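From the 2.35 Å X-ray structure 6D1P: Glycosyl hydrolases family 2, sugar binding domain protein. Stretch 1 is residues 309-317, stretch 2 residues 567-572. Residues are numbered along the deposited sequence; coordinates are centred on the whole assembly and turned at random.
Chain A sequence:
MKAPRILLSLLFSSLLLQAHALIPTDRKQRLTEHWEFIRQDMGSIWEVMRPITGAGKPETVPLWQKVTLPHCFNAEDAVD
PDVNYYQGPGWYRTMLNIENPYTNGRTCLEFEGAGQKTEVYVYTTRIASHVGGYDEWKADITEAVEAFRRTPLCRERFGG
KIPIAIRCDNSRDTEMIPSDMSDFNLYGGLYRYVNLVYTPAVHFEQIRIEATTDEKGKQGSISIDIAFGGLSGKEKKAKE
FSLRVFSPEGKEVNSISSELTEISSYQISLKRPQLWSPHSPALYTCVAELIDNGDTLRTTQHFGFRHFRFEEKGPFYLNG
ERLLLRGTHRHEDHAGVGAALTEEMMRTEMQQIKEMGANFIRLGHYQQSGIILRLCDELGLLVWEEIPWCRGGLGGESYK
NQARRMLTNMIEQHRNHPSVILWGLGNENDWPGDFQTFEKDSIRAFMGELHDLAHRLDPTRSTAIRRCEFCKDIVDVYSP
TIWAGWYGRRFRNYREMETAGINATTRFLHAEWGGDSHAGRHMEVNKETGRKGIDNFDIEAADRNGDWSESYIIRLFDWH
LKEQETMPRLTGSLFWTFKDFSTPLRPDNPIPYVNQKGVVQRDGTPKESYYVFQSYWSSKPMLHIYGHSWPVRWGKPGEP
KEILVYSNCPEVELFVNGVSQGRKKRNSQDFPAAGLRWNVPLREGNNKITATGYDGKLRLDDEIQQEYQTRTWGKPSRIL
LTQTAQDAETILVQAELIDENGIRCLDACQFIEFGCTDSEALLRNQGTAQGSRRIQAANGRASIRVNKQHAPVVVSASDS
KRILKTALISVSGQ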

# COMPACT_ATOMS: atom_id res chain seq x y z
N ARG A 309 47.43 11.79 7.62
CA ARG A 309 47.66 12.10 9.02
C ARG A 309 46.70 13.20 9.41
O ARG A 309 46.59 14.22 8.71
CB ARG A 309 49.14 12.51 9.24
CG ARG A 309 49.44 13.27 10.53
CD ARG A 309 50.97 13.43 10.76
NE ARG A 309 51.58 14.52 9.99
CZ ARG A 309 51.64 15.78 10.41
NH1 ARG A 309 51.13 16.10 11.59
NH2 ARG A 309 52.21 16.71 9.66
N PHE A 310 45.99 13.00 10.51
CA PHE A 310 45.21 14.05 11.14
C PHE A 310 46.02 14.58 12.30
O PHE A 310 46.32 13.84 13.25
CB PHE A 310 43.85 13.53 11.62
CG PHE A 310 42.93 13.13 10.50
CD1 PHE A 310 42.06 14.05 9.94
CD2 PHE A 310 42.94 11.84 10.02
CE1 PHE A 310 41.22 13.70 8.90
CE2 PHE A 310 42.09 11.46 8.98
CZ PHE A 310 41.23 12.40 8.42
N GLU A 311 46.41 15.86 12.22
CA GLU A 311 47.28 16.46 13.22
C GLU A 311 46.46 16.88 14.43
O GLU A 311 45.40 17.50 14.29
CB GLU A 311 48.05 17.65 12.64
CG GLU A 311 49.28 18.11 13.46
CD GLU A 311 50.20 19.10 12.71
OE1 GLU A 311 49.72 20.15 12.20
OE2 GLU A 311 51.42 18.84 12.63
N GLU A 312 46.96 16.54 15.62
CA GLU A 312 46.32 16.95 16.86
C GLU A 312 46.22 18.46 16.93
O GLU A 312 47.23 19.16 16.80
CB GLU A 312 47.11 16.41 18.04
CG GLU A 312 46.50 16.71 19.39
CD GLU A 312 47.00 15.74 20.43
OE1 GLU A 312 47.95 15.00 20.12
OE2 GLU A 312 46.43 15.70 21.54
N LYS A 313 45.01 18.97 17.11
CA LYS A 313 44.75 20.42 17.09
C LYS A 313 45.20 21.07 15.78
O LYS A 313 45.39 22.29 15.72
CB LYS A 313 45.42 21.12 18.28
CG LYS A 313 44.97 20.67 19.65
CD LYS A 313 43.53 21.09 19.93
CE LYS A 313 43.05 20.65 21.30
NZ LYS A 313 41.62 21.03 21.49
N GLY A 314 45.38 20.28 14.73
CA GLY A 314 45.85 20.82 13.47
C GLY A 314 45.12 20.31 12.26
O GLY A 314 44.08 19.68 12.39
N PRO A 315 45.64 20.56 11.07
CA PRO A 315 44.90 20.17 9.87
C PRO A 315 45.24 18.77 9.41
O PRO A 315 45.69 17.90 10.18
CB PRO A 315 45.34 21.22 8.84
CG PRO A 315 46.75 21.56 9.23
CD PRO A 315 46.82 21.39 10.78
N PHE A 316 45.00 18.51 8.12
CA PHE A 316 45.09 17.17 7.55
C PHE A 316 46.17 17.15 6.46
O PHE A 316 46.25 18.04 5.59
CB PHE A 316 43.73 16.77 6.93
CG PHE A 316 43.78 15.55 6.05
CD1 PHE A 316 43.80 14.28 6.61
CD2 PHE A 316 43.84 15.68 4.67
CE1 PHE A 316 43.89 13.16 5.80
CE2 PHE A 316 43.93 14.56 3.86
CZ PHE A 316 43.95 13.30 4.43
N TYR A 317 47.02 16.12 6.50
CA TYR A 317 48.18 16.03 5.62
C TYR A 317 48.05 14.78 4.77
O TYR A 317 47.91 13.67 5.29
CB TYR A 317 49.48 16.00 6.42
CG TYR A 317 49.75 17.24 7.23
CD1 TYR A 317 49.10 17.44 8.44
CD2 TYR A 317 50.64 18.21 6.78
CE1 TYR A 317 49.32 18.59 9.19
CE2 TYR A 317 50.88 19.37 7.53
CZ TYR A 317 50.23 19.55 8.74
OH TYR A 317 50.43 20.67 9.51
N MET A 567 41.96 29.57 7.11
CA MET A 567 41.94 28.68 8.28
C MET A 567 42.98 27.59 8.11
O MET A 567 42.67 26.48 7.65
CB MET A 567 40.57 28.06 8.48
CG MET A 567 39.45 29.04 8.69
SD MET A 567 37.94 28.15 9.07
CE MET A 567 36.74 29.45 8.94
N PRO A 568 44.23 27.87 8.49
CA PRO A 568 45.30 26.88 8.32
C PRO A 568 45.16 25.66 9.22
O PRO A 568 45.73 24.61 8.88
CB PRO A 568 46.57 27.67 8.64
CG PRO A 568 46.12 28.79 9.51
CD PRO A 568 44.73 29.14 9.03
N ARG A 569 44.47 25.74 10.36
CA ARG A 569 44.34 24.53 11.17
C ARG A 569 43.26 23.57 10.69
O ARG A 569 43.24 22.43 11.18
CB ARG A 569 44.02 24.85 12.62
CG ARG A 569 45.08 25.63 13.36
CD ARG A 569 44.35 26.67 14.17
NE ARG A 569 43.95 26.20 15.48
CZ ARG A 569 42.84 26.60 16.10
NH1 ARG A 569 42.00 27.44 15.49
NH2 ARG A 569 42.56 26.15 17.31
N LEU A 570 42.37 23.99 9.79
CA LEU A 570 41.18 23.22 9.44
C LEU A 570 41.55 22.00 8.60
O LEU A 570 42.07 22.15 7.49
CB LEU A 570 40.17 24.10 8.69
CG LEU A 570 38.81 23.50 8.27
CD1 LEU A 570 38.04 22.99 9.48
CD2 LEU A 570 37.98 24.52 7.51
N THR A 571 41.30 20.80 9.11
CA THR A 571 41.41 19.64 8.24
C THR A 571 40.53 19.80 7.00
O THR A 571 40.98 19.61 5.87
CB THR A 571 41.04 18.37 9.01
OG1 THR A 571 39.72 18.49 9.55
CG2 THR A 571 42.02 18.15 10.15
N GLY A 572 39.28 20.20 7.20
CA GLY A 572 38.37 20.38 6.08
C GLY A 572 36.92 20.23 6.51
O GLY A 572 36.61 20.17 7.71
O HOH W 1 43.97 20.32 6.09

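Stretch 1 is a hairpin: strands 309-310 and 316-317 are joined by a loop, 311-315, that contains a type II beta turn from Glu311 to Gly314, closed by Gly314 N to Glu311 O at 2.8 Å. Tyr317 N donates to Arg309 O (2.9 Å), the return bond from Arg309 N to Tyr317 O (3.0 Å) is weak, and Glu311 N reaches Pro315 O (3.0 Å). Stretch 2 has no regular helix or strand; a type I turn from Met567 to Leu570 leads into Thr571. The two bury 313 Å² in total without a direct hydrogen bond, so the contact rests on packing and one water.

Phe310 (chi1 m) brings its ring edge to the methyl of Thr571, CD1 to CG2 at 4.1 Å, a nonpolar contact. Glu311 stays out of the interface: its OE2 forms a salt bridge with Arg309 NH1 (2.9 Å, N-H...acceptor angle 174°) and its OE1 accepts from Tyr317 OH (2.8 Å). Lys313 contributes backbone, Lys313 O lying 4.1 Å from Arg569 CG.

At Gly314, a CB would clash with Glu311 OE1, at 2.6 Å. Gly314 O lies 3.1 Å from Arg569 O, but both are acceptors; it is also 3.4 Å from Thr571 CG2. Nor can Pro315 N bond to Arg569 O at 3.0 Å, since a proline nitrogen within the chain carries no hydrogen. Pro315 packs closely instead: Pro315 CG is 3.2 Å from Pro568 O, Pro315 CB 3.7 Å from Leu570 O and Pro315 C 3.4 Å from Thr571 CG2, while Pro315 CA lies 3.9 Å from Thr571 CA.

Thr571 CG2 also sits 3.6 Å from Phe316 N, in keeping with the 81 Å² covered on Thr571, the largest of any residue here. Phe316 and Thr571 meet CB to CB at 3.8 Å. Water 1 supplies the polar link, accepting from Phe316 N (2.9 Å) and placed to donate to Leu570 O (3.0 Å), one of several acceptors within its reach.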